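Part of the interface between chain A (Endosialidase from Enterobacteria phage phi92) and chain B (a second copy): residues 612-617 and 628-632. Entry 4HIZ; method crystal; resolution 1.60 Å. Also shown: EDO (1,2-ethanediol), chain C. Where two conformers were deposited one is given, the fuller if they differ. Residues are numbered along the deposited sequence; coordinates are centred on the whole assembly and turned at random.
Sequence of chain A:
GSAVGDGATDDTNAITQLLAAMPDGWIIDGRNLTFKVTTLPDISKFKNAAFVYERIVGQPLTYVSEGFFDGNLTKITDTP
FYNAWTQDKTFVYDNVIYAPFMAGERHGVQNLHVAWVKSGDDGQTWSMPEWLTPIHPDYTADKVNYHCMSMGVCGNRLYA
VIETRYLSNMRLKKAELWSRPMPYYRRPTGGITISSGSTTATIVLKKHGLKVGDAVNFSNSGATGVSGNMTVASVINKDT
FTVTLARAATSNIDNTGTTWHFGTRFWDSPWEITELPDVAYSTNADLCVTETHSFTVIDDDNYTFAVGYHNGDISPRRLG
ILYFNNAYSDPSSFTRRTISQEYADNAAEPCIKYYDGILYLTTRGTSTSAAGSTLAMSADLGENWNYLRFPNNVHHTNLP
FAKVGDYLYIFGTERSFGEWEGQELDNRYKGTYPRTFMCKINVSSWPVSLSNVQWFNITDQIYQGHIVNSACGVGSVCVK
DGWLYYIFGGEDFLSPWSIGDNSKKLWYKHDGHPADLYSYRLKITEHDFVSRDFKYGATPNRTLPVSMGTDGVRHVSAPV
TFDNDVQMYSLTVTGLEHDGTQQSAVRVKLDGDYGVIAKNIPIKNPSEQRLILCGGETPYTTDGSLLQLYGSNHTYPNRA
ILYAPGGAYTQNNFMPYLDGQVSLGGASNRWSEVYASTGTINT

Chain A (612-617) ILCGGE
Chain B 628-632: QLYGS

How does chain B enter the contact? It arrives as the end of a β-strand, residues 628-630, and Gln628(B) still lies out of reach of chain A, although it is buried in the assembly. Its backbone is extended (phi/psi -110/127) and its side chain is m at chi1 and t at chi2, with chi3 at 30°. The amide is occupied away from this contact: NE2 of Gln628(B) gives a weak hydrogen bond of 3.2 Å to O2 of the 1,2-ethanediol, which probably came from the crystallisation liquor, while OE1 is satisfied elsewhere in the structure.

What does Leu629(B) pack against? Its CA-to-CB bond points toward chain A, and the residue has 72 Å² covered, the largest share in either stretch. With phi/psi -114/116, chi1 -62° (m) and chi2 173° (t), it sets CD1 3.8 Å from CB of Leu613(A), an apolar contact, and 3.4 Å from O of Leu613(A). Leu613(A) belongs to a strand end, 612-614, and is itself extended (-101/128). Its side chain starts sideways to chain B and takes chi1 -58° (m) and chi2 162° (t) in the conformer given. Cys614(A), at -126/133 with chi1 -45° (m), points its CB away, so chain B meets mainly its backbone, with N 4.2 Å from CD1 of Leu629(B). Ile612(A), m and t at -118/117, is out of reach.

Why does glycine suit the place where the strand of chain A gives way to loop? Gly615(A), at phi/psi -80/-18, brings its CA to 3.1 Å from O of Leu629(B), and 59 Å² of it is covered. An ideal CB would point toward chain B and fall 2.3 Å from O of Leu629(B) and 2.6 Å from O of Tyr630(B), both clashes. Tyr630(B) can keep its large ring because its CB points away; it continues the strand at -88/146, with chi1 -69° (m) and chi2 10°, and contributes little covered area.

How do the backbones meet at the end of the contact? Gly616(A) and Gly631(B) set the register, their CA atoms 3.9 Å apart. Gly631(B), at -90/175, places its CA 3.1 Å from O of Gly615(A); an ideal CB there would clash with that oxygen at 2.5 Å. N of Gly631(B) is 3.2 Å from the same O of Gly615(A), but the angle is too poor for a hydrogen bond. Gly616(A) is extended at -110/-171. Beyond it, Glu617(A) (-80/-22, chi1 and chi2 t, chi3 -39°) makes no contact, nor does Ser632(B) (-69/-16, chi1 63°, p), whose CB points sideways. With no hydrogen bond across the stretches, leucine packing and close glycine backbones account for most of the 214 Å² buried, summed over both sides.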

# COMPACT_ATOMS: atom_id res chain seq x y z
N ILE A 612 24.38 12.97 23.82
CA ILE A 612 24.78 12.12 24.96
C ILE A 612 24.90 10.67 24.47
O ILE A 612 23.92 10.07 24.03
CB ILE A 612 23.77 12.15 26.14
CG1 ILE A 612 23.49 13.61 26.54
CG2 ILE A 612 24.35 11.34 27.33
CD1 ILE A 612 22.38 13.71 27.61
N LEU A 613 26.10 10.12 24.54
CA LEU A 613 26.33 8.73 24.14
C LEU A 613 26.37 7.93 25.42
O LEU A 613 27.12 8.28 26.33
CB LEU A 613 27.67 8.62 23.42
CG LEU A 613 27.81 9.51 22.19
CD1 LEU A 613 29.27 9.64 21.86
CD2 LEU A 613 27.05 8.90 21.02
N CYS A 614 25.58 6.86 25.50
CA CYS A 614 25.38 6.16 26.78
C CYS A 614 25.67 4.68 26.68
O CYS A 614 25.17 4.02 25.77
CB CYS A 614 23.90 6.26 27.22
SG CYS A 614 23.16 7.88 27.09
N GLY A 615 26.44 4.15 27.63
CA GLY A 615 26.71 2.72 27.66
C GLY A 615 25.56 1.93 28.26
O GLY A 615 25.52 0.69 28.11
N GLY A 616 24.67 2.62 29.01
CA GLY A 616 23.46 2.01 29.55
C GLY A 616 22.21 2.54 28.85
O GLY A 616 22.29 3.27 27.85
N GLU A 617 21.05 2.19 29.39
CA GLU A 617 19.80 2.38 28.68
C GLU A 617 19.28 3.82 28.75
O GLU A 617 18.52 4.26 27.87
CB GLU A 617 18.75 1.36 29.20
CG GLU A 617 17.42 1.41 28.42
CD GLU A 617 16.49 0.19 28.63
OE1 GLU A 617 16.93 -0.98 28.72
OE2 GLU A 617 15.27 0.43 28.65
N GLN B 628 34.52 2.43 23.76
CA GLN B 628 33.51 1.54 24.39
C GLN B 628 33.02 2.17 25.68
O GLN B 628 33.82 2.55 26.55
CB GLN B 628 34.08 0.16 24.67
CG GLN B 628 34.53 -0.51 23.35
CD GLN B 628 34.61 -2.04 23.46
OE1 GLN B 628 33.87 -2.66 24.24
NE2 GLN B 628 35.46 -2.64 22.66
N LEU B 629 31.70 2.29 25.78
CA LEU B 629 31.07 2.84 26.99
C LEU B 629 30.29 1.69 27.61
O LEU B 629 29.34 1.18 27.00
CB LEU B 629 30.09 3.96 26.63
CG LEU B 629 30.76 5.16 25.96
CD1 LEU B 629 29.68 6.16 25.49
CD2 LEU B 629 31.69 5.84 26.95
N TYR B 630 30.69 1.28 28.80
CA TYR B 630 30.02 0.12 29.42
C TYR B 630 28.80 0.58 30.21
O TYR B 630 28.81 1.66 30.81
CB TYR B 630 30.94 -0.62 30.41
CG TYR B 630 32.11 -1.36 29.84
CD1 TYR B 630 32.49 -1.22 28.49
CD2 TYR B 630 32.86 -2.20 30.65
CE1 TYR B 630 33.59 -1.93 27.97
CE2 TYR B 630 33.96 -2.90 30.16
CZ TYR B 630 34.30 -2.77 28.83
OH TYR B 630 35.39 -3.47 28.37
N GLY B 631 27.75 -0.24 30.24
CA GLY B 631 26.55 0.07 31.02
C GLY B 631 26.61 -0.49 32.44
O GLY B 631 27.58 -1.17 32.82
N SER B 632 25.59 -0.15 33.23
CA SER B 632 25.57 -0.56 34.63
C SER B 632 25.38 -2.05 34.80
O SER B 632 25.65 -2.57 35.88
CB SER B 632 24.50 0.22 35.42
OG SER B 632 23.21 -0.09 34.91
C1 EDO C . 34.30 -6.64 20.01
O1 EDO C . 33.32 -7.66 20.31
C2 EDO C . 34.20 -5.46 20.96
O2 EDO C . 34.44 -5.68 22.37